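Local atomic coordinates of Ets DNA-binding protein pokkuri (Drosophila melanogaster, PDB entry 1SV0), a protein that represses transcription as an Ets-family DNA-binding factor, restraining photoreceptor development in opposition to Ras signalling, and carries the SAM (Pointed) domain described here. Residues E16-L19 / V20-F24; F24-E28 / F29-K33; K44-C47 / L48-R51. The protein carries 1 engineered substitution. All coordinates share one frame; numbering follows the deposited sequence.

How the contacts relate
All three contacts are local and partly buried, each with an apolar inner flank and a polar or exposed outer one. Contacts 1 and 2 both use helix 15-28: contact 1 lies in its body, about 7 Å between its centre and the chain's, contact 2 where the chain leaves it, about 11 Å from that centre. Contact 3 belongs to the turn that leads on from helix 43-46, across the chain's centre. Apart from the shared Phe24, the contacts touch only where Val18 and Phe21 of contact 1 pack on Leu46 of contact 3. The chemistry differs: regular helical bonds and a water-bridged charge pair in contact 1, a Schellman ending beside the partner protein in contact 2, a beta turn in contact 3.

Contact 1 (E16-L19 / V20-F24)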
loop_
_atom_site.group_PDB
_atom_site.type_symbol
_atom_site.label_atom_id
_atom_site.label_comp_id
_atom_site.label_asym_id
_atom_site.label_seq_id
_atom_site.Cartn_x
_atom_site.Cartn_y
_atom_site.Cartn_z
ATOM N N GLU A 16 18.142 -3.401 -12.970
ATOM C CA GLU A 16 17.442 -2.215 -13.430
ATOM C C GLU A 16 15.941 -2.457 -13.534
ATOM O O GLU A 16 15.158 -1.528 -13.350
ATOM C CB GLU A 16 17.999 -1.724 -14.768
ATOM C CG GLU A 16 17.354 -0.405 -15.236
ATOM C CD GLU A 16 17.253 0.652 -14.123
ATOM O OE1 GLU A 16 18.305 1.027 -13.550
ATOM O OE2 GLU A 16 16.119 1.110 -13.825
ATOM N N ASP A 17 15.535 -3.694 -13.823
ATOM C CA ASP A 17 14.105 -4.017 -13.899
ATOM C C ASP A 17 13.540 -3.831 -12.494
ATOM O O ASP A 17 12.450 -3.289 -12.316
ATOM C CB ASP A 17 13.856 -5.475 -14.314
ATOM C CG ASP A 17 14.218 -5.758 -15.767
ATOM O OD1 ASP A 17 14.010 -4.872 -16.623
ATOM O OD2 ASP A 17 14.689 -6.886 -16.051
ATOM N N VAL A 18 14.298 -4.293 -11.502
ATOM C CA VAL A 18 13.894 -4.187 -10.108
ATOM C C VAL A 18 13.695 -2.725 -9.710
ATOM O O VAL A 18 12.740 -2.393 -9.007
ATOM C CB VAL A 18 14.945 -4.854 -9.167
ATOM C CG1 VAL A 18 14.726 -4.424 -7.723
ATOM C CG2 VAL A 18 14.829 -6.372 -9.266
ATOM N N LEU A 19 14.577 -1.844 -10.168
ATOM C CA LEU A 19 14.447 -0.435 -9.814
ATOM C C LEU A 19 13.222 0.197 -10.469
ATOM O O LEU A 19 12.547 1.017 -9.855
ATOM C CB LEU A 19 15.708 0.341 -10.200
ATOM C CG LEU A 19 17.002 -0.105 -9.503
ATOM C CD1 LEU A 19 18.151 0.790 -9.954
ATOM C CD2 LEU A 19 16.845 -0.036 -7.994
ATOM N N VAL A 20 12.957 -0.172 -11.721
ATOM C CA VAL A 20 11.803 0.353 -12.452
ATOM C C VAL A 20 10.539 -0.015 -11.686
ATOM O O VAL A 20 9.675 0.828 -11.451
ATOM C CB VAL A 20 11.731 -0.236 -13.879
ATOM C CG1 VAL A 20 10.341 -0.029 -14.474
ATOM C CG2 VAL A 20 12.786 0.427 -14.758
ATOM N N PHE A 21 10.454 -1.279 -11.287
ATOM C CA PHE A 21 9.315 -1.777 -10.526
ATOM C C PHE A 21 9.109 -0.962 -9.254
ATOM O O PHE A 21 7.996 -0.524 -8.961
ATOM C CB PHE A 21 9.526 -3.236 -10.135
ATOM C CG PHE A 21 8.534 -3.732 -9.135
ATOM C CD1 PHE A 21 7.204 -3.911 -9.494
ATOM C CD2 PHE A 21 8.921 -4.011 -7.825
ATOM C CE1 PHE A 21 6.266 -4.356 -8.560
ATOM C CE2 PHE A 21 7.991 -4.456 -6.884
ATOM C CZ PHE A 21 6.663 -4.633 -7.255
ATOM N N LEU A 22 10.180 -0.758 -8.492
ATOM C CA LEU A 22 10.063 0.006 -7.256
ATOM C C LEU A 22 9.649 1.461 -7.501
ATOM O O LEU A 22 8.778 1.974 -6.803
ATOM C CB LEU A 22 11.373 -0.069 -6.475
ATOM C CG LEU A 22 11.656 -1.506 -6.020
ATOM C CD1 LEU A 22 13.110 -1.623 -5.534
ATOM C CD2 LEU A 22 10.669 -1.899 -4.925
ATOM N N ARG A 23 10.250 2.116 -8.498
ATOM C CA ARG A 23 9.902 3.508 -8.802
ATOM C C ARG A 23 8.439 3.609 -9.209
ATOM O O ARG A 23 7.727 4.536 -8.813
ATOM C CB ARG A 23 10.796 4.059 -9.912
ATOM C CG ARG A 23 12.271 4.101 -9.534
ATOM C CD ARG A 23 13.011 5.100 -10.396
ATOM N NE ARG A 23 14.208 5.583 -9.723
ATOM C CZ ARG A 23 15.445 5.364 -10.146
ATOM N NH1 ARG A 23 15.657 4.667 -11.255
ATOM N NH2 ARG A 23 16.470 5.833 -9.444
ATOM N N PHE A 24 8.001 2.647 -10.005
ATOM C CA PHE A 24 6.615 2.565 -10.456
ATOM C C PHE A 24 5.711 2.394 -9.226
ATOM O O PHE A 24 4.654 3.017 -9.130
ATOM C CB PHE A 24 6.469 1.359 -11.395
ATOM C CG PHE A 24 5.048 0.950 -11.643
ATOM C CD1 PHE A 24 4.312 1.533 -12.669
ATOM C CD2 PHE A 24 4.444 -0.014 -10.843
ATOM C CE1 PHE A 24 2.984 1.169 -12.884
ATOM C CE2 PHE A 24 3.122 -0.383 -11.049
ATOM C CZ PHE A 24 2.392 0.205 -12.076
HETATM O O HOH W 1 14.366 2.931 -12.868
#
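Glu16 and Val20, one helical turn apart, bring their side chains together at about a right angle, with OE2 of Glu16 3.5 Å from CG2 of Val20. The glutamate chain leaves with CG anti to the backbone N (chi1 -176°) and then bends at chi2 (46°), which folds the carboxylate forward along the helix. Its OE2 and Arg23 NH1 are 4.4 Å apart, too far for a salt bridge. A water closes the interval, donating to Glu16 OE2 at 2.7 Å and accepting from Arg23 NH1. That water lies in the guanidinium plane, at its edge. Nearer the backbone, the arginine chain passes close to the preceding turn, CG of Arg23 lying 3.1 Å from the carbonyl O of Leu19.

On the buried flank the orientation changes: Val18 and Leu22 run side by side, pointing the same way, and Val18 CG1 meets Leu22 CD1 at 3.9 Å. Phe21, beside them, turns its ring away from segment 16-19 onto Val68 and Leu72 of helix 62-77. Four nearly straight i to i+4 backbone bonds hold this spacing, among them Phe21 N to Asp17 O at 3.0 Å (N-H...O 168°). Asp17 OD2, meanwhile, accepts from Ser14 N. Apolar packing on one flank and a water-mediated charge pair on another make this an amphipathic alpha helix of the SAM domain's helical bundle.

Contact 2 (F24-E28 / F29-K33)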
loop_
_atom_site.group_PDB
_atom_site.type_symbol
_atom_site.label_atom_id
_atom_site.label_comp_id
_atom_site.label_asym_id
_atom_site.label_seq_id
_atom_site.Cartn_x
_atom_site.Cartn_y
_atom_site.Cartn_z
ATOM N N PHE A 24 8.001 2.647 -10.005
ATOM C CA PHE A 24 6.615 2.565 -10.456
ATOM C C PHE A 24 5.711 2.394 -9.226
ATOM O O PHE A 24 4.654 3.017 -9.130
ATOM C CB PHE A 24 6.469 1.359 -11.395
ATOM C CG PHE A 24 5.048 0.950 -11.643
ATOM C CD1 PHE A 24 4.312 1.533 -12.669
ATOM C CD2 PHE A 24 4.444 -0.014 -10.843
ATOM C CE1 PHE A 24 2.984 1.169 -12.884
ATOM C CE2 PHE A 24 3.122 -0.383 -11.049
ATOM C CZ PHE A 24 2.392 0.205 -12.076
ATOM N N CYS A 25 6.128 1.549 -8.281
ATOM C CA CYS A 25 5.342 1.322 -7.061
ATOM C C CYS A 25 5.251 2.562 -6.174
ATOM O O CYS A 25 4.200 2.850 -5.617
ATOM C CB CYS A 25 5.928 0.174 -6.242
ATOM S SG CYS A 25 5.611 -1.456 -6.954
ATOM N N VAL A 26 6.360 3.280 -6.034
ATOM C CA VAL A 26 6.388 4.484 -5.224
ATOM C C VAL A 26 5.362 5.484 -5.767
ATOM O O VAL A 26 4.638 6.110 -5.001
ATOM C CB VAL A 26 7.797 5.099 -5.224
ATOM C CG1 VAL A 26 7.735 6.600 -4.894
ATOM C CG2 VAL A 26 8.655 4.368 -4.192
ATOM N N ARG A 27 5.306 5.623 -7.089
ATOM C CA ARG A 27 4.344 6.521 -7.721
ATOM C C ARG A 27 2.919 5.967 -7.608
ATOM O O ARG A 27 2.013 6.642 -7.115
ATOM C CB ARG A 27 4.687 6.732 -9.208
ATOM C CG ARG A 27 3.666 7.616 -9.944
ATOM C CD ARG A 27 4.009 7.831 -11.419
ATOM N NE ARG A 27 4.026 6.578 -12.171
ATOM C CZ ARG A 27 5.132 5.934 -12.530
ATOM N NH1 ARG A 27 6.329 6.415 -12.215
ATOM N NH2 ARG A 27 5.038 4.799 -13.204
ATOM N N GLU A 28 2.721 4.727 -8.048
ATOM C CA GLU A 28 1.394 4.114 -8.026
ATOM C C GLU A 28 0.708 4.065 -6.671
ATOM O O GLU A 28 -0.512 4.179 -6.586
ATOM C CB GLU A 28 1.455 2.696 -8.600
ATOM C CG GLU A 28 1.414 2.664 -10.113
ATOM C CD GLU A 28 0.005 2.802 -10.662
ATOM O OE1 GLU A 28 -0.135 3.249 -11.820
ATOM O OE2 GLU A 28 -0.959 2.449 -9.945
ATOM N N PHE A 29 1.491 3.887 -5.617
ATOM C CA PHE A 29 0.935 3.798 -4.279
ATOM C C PHE A 29 1.166 5.056 -3.443
ATOM O O PHE A 29 0.772 5.105 -2.291
ATOM C CB PHE A 29 1.513 2.563 -3.584
ATOM C CG PHE A 29 1.156 1.276 -4.265
ATOM C CD1 PHE A 29 2.132 0.338 -4.571
ATOM C CD2 PHE A 29 -0.165 1.008 -4.619
ATOM C CE1 PHE A 29 1.802 -0.845 -5.214
ATOM C CE2 PHE A 29 -0.504 -0.175 -5.265
ATOM C CZ PHE A 29 0.481 -1.103 -5.566
ATOM N N ASP A 30 1.798 6.067 -4.035
ATOM C CA ASP A 30 2.067 7.331 -3.344
ATOM C C ASP A 30 2.870 7.070 -2.066
ATOM O O ASP A 30 2.521 7.552 -0.983
ATOM C CB ASP A 30 0.744 8.036 -2.996
ATOM C CG ASP A 30 0.904 9.546 -2.795
ATOM O OD1 ASP A 30 2.051 10.031 -2.743
ATOM O OD2 ASP A 30 -0.128 10.251 -2.687
ATOM N N LEU A 31 3.945 6.300 -2.203
ATOM C CA LEU A 31 4.808 5.971 -1.070
ATOM C C LEU A 31 5.852 7.060 -0.827
ATOM O O LEU A 31 6.157 7.850 -1.715
ATOM C CB LEU A 31 5.527 4.653 -1.335
ATOM C CG LEU A 31 4.645 3.459 -1.706
ATOM C CD1 LEU A 31 5.542 2.254 -1.943
ATOM C CD2 LEU A 31 3.630 3.176 -0.601
ATOM N N PRO A 32 6.416 7.116 0.388
ATOM C CA PRO A 32 7.423 8.152 0.630
ATOM C C PRO A 32 8.715 7.759 -0.088
ATOM O O PRO A 32 8.875 6.611 -0.499
ATOM C CB PRO A 32 7.558 8.144 2.150
ATOM C CG PRO A 32 7.373 6.689 2.477
ATOM C CD PRO A 32 6.208 6.282 1.586
ATOM N N LYS A 33 9.623 8.715 -0.249
ATOM C CA LYS A 33 10.889 8.458 -0.928
ATOM C C LYS A 33 11.486 7.139 -0.470
ATOM O O LYS A 33 11.623 6.888 0.724
ATOM C CB LYS A 33 11.867 9.601 -0.653
ATOM C CG LYS A 33 11.321 10.975 -1.039
ATOM C CD LYS A 33 12.349 12.081 -0.827
ATOM C CE LYS A 33 11.784 13.442 -1.220
ATOM N NZ LYS A 33 12.761 14.545 -0.978
#
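Phe29 and Cys25 meet where helix 15-28 closes in a Schellman motif. Asp30 takes a positive phi (57°), and two bonds run back into the last turn: Leu31 N to Val26 O at 2.9 Å and Asp30 N to Arg27 O at 3.1 Å. The first donor lies in the carbonyl plane on a lone pair, whereas the second sits well above its plane.

The tight part is the inner flank. Phe29 N donates to Cys25 O at 2.9 Å, and CB and CD1 of Phe29 are each 3.4 Å from that oxygen. CD1 also packs on Cys25 CB, and Cys25 SG stands obliquely beside the ring, 5.4 Å from the Phe29 ring centroid. CG beside the backbone N (chi1 -62°) carries the ring across the helix end to Val68 and to Leu51 of the chain of Mae, the modulator of the activity of Ets. Cut back to an alanine, this residue would probably leave Cys25 without its aromatic neighbour and open a gap against both.

The loose side is exposed Arg27, whose side chain starts away from the loop and stays 5.6 Å or more from segment 29-33. The polar ends of Glu28 and Asp30 are taken up by the Mae chain, through Lys47 and Arg16 N. Partly exposed Val26 meets the loop through its methyls, CG1 3.8 Å from Leu31 O.

Contact 3 (K44-C47 / L48-R51); sequences KRLC and LLTR. Engineered in segment 44-47: Arg45 (natural residue Ala).
Leu48 and Leu49 fold back on the residues just before them in a type I beta turn, Leu46 to Leu49, which leads on from the short helix 43-46 of the SAM domain. With Arg45, an engineered substitution for alanine, they bury much of the surface in this contact.

Leu48 sits on the turn's exposed side. Its N donates to Arg45 O at 2.9 Å, a bond from well above the carbonyl plane (66° out of it). Its side chain curls back over the carbonyl of Lys44, with CB of Leu48 also 3.5 Å from Arg45 O. The methyl CD1 is modelled so close to Lys44 O that its exact placement is doubtful.

Arg45 contributes mainly through its backbone carbonyl, which also receives a weak bond from Leu49 N, 3.4 Å from Arg45 O. Its extended side chain starts away from the turn and comes no nearer than 4.9 Å to segment 48-51, with NH2 close to the like-charged NH2 of Arg57.

Leu49 is the buried member. Its N donates to Leu46 O at 3.2 Å, fairly straight at 158°, and this i to i+3 bond closes the turn. CG of Leu49, set anti to its own carbonyl carbon (chi1 -69°), carries the chain inward beside Leu46. Both leucines touch Phe54 of helix 51-57, and Leu46 also packs on Leu69 of helix 62-77, so the turn joins the short helix to the two that follow. Thr50 next begins helix 51-57 as its N-cap, OG1 accepting from Asp53 N. Within the turn, Leu46 and Leu49 cross obliquely, their CD1 methyls meeting at 4.2 Å.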
loop_
_atom_site.group_PDB
_atom_site.type_symbol
_atom_site.label_atom_id
_atom_site.label_comp_id
_atom_site.label_asym_id
_atom_site.label_seq_id
_atom_site.Cartn_x
_atom_site.Cartn_y
_atom_site.Cartn_z
ATOM N N LYS A 44 15.717 -12.245 -8.826
ATOM C CA LYS A 44 15.847 -13.481 -8.064
ATOM C C LYS A 44 15.915 -13.210 -6.568
ATOM O O LYS A 44 15.198 -13.827 -5.785
ATOM C CB LYS A 44 17.103 -14.238 -8.506
ATOM C CG LYS A 44 17.242 -15.641 -7.926
ATOM C CD LYS A 44 18.418 -16.370 -8.579
ATOM C CE LYS A 44 18.484 -17.835 -8.168
ATOM N NZ LYS A 44 19.505 -18.592 -8.967
ATOM N N ARG A 45 16.775 -12.277 -6.172
ATOM C CA ARG A 45 16.929 -11.963 -4.758
ATOM C C ARG A 45 15.774 -11.121 -4.219
ATOM O O ARG A 45 15.343 -11.313 -3.079
ATOM C CB ARG A 45 18.260 -11.242 -4.513
ATOM C CG ARG A 45 18.616 -11.114 -3.049
ATOM C CD ARG A 45 19.763 -10.136 -2.835
ATOM N NE ARG A 45 19.866 -9.743 -1.432
ATOM C CZ ARG A 45 20.529 -8.676 -0.999
ATOM N NH1 ARG A 45 21.158 -7.885 -1.861
ATOM N NH2 ARG A 45 20.557 -8.395 0.297
ATOM N N LEU A 46 15.269 -10.188 -5.024
ATOM C CA LEU A 46 14.153 -9.359 -4.571
ATOM C C LEU A 46 13.025 -10.287 -4.143
ATOM O O LEU A 46 12.417 -10.104 -3.089
ATOM C CB LEU A 46 13.635 -8.445 -5.692
ATOM C CG LEU A 46 12.478 -7.508 -5.287
ATOM C CD1 LEU A 46 13.011 -6.425 -4.360
ATOM C CD2 LEU A 46 11.840 -6.875 -6.514
ATOM N N CYS A 47 12.764 -11.299 -4.964
ATOM C CA CYS A 47 11.687 -12.237 -4.692
ATOM C C CYS A 47 11.916 -13.151 -3.493
ATOM O O CYS A 47 11.004 -13.851 -3.074
ATOM C CB CYS A 47 11.398 -13.072 -5.943
ATOM S SG CYS A 47 10.697 -12.111 -7.301
ATOM N N LEU A 48 13.127 -13.139 -2.946
ATOM C CA LEU A 48 13.439 -13.973 -1.792
ATOM C C LEU A 48 13.332 -13.194 -0.488
ATOM O O LEU A 48 13.389 -13.777 0.593
ATOM C CB LEU A 48 14.840 -14.589 -1.932
ATOM C CG LEU A 48 14.885 -15.943 -2.659
ATOM C CD1 LEU A 48 14.127 -15.848 -3.962
ATOM C CD2 LEU A 48 16.329 -16.369 -2.906
ATOM N N LEU A 49 13.174 -11.877 -0.585
ATOM C CA LEU A 49 13.046 -11.058 0.617
ATOM C C LEU A 49 11.772 -11.434 1.354
ATOM O O LEU A 49 10.713 -11.567 0.745
ATOM C CB LEU A 49 13.003 -9.566 0.268
ATOM C CG LEU A 49 14.284 -8.934 -0.280
ATOM C CD1 LEU A 49 14.072 -7.433 -0.451
ATOM C CD2 LEU A 49 15.446 -9.207 0.672
ATOM N N THR A 50 11.888 -11.616 2.665
ATOM C CA THR A 50 10.749 -11.961 3.503
ATOM C C THR A 50 9.960 -10.689 3.735
ATOM O O THR A 50 10.450 -9.593 3.462
ATOM C CB THR A 50 11.198 -12.484 4.881
ATOM O OG1 THR A 50 11.829 -11.423 5.609
ATOM C CG2 THR A 50 12.186 -13.629 4.719
ATOM N N ARG A 51 8.747 -10.824 4.253
ATOM C CA ARG A 51 7.927 -9.651 4.507
ATOM C C ARG A 51 8.651 -8.720 5.475
ATOM O O ARG A 51 8.588 -7.500 5.334
ATOM C CB ARG A 51 6.574 -10.056 5.090
ATOM C CG ARG A 51 5.587 -8.903 5.207
ATOM C CD ARG A 51 4.337 -9.337 5.953
ATOM N NE ARG A 51 3.849 -10.627 5.473
ATOM C CZ ARG A 51 3.471 -10.869 4.222
ATOM N NH1 ARG A 51 3.520 -9.906 3.309
ATOM N NH2 ARG A 51 3.048 -12.079 3.879
#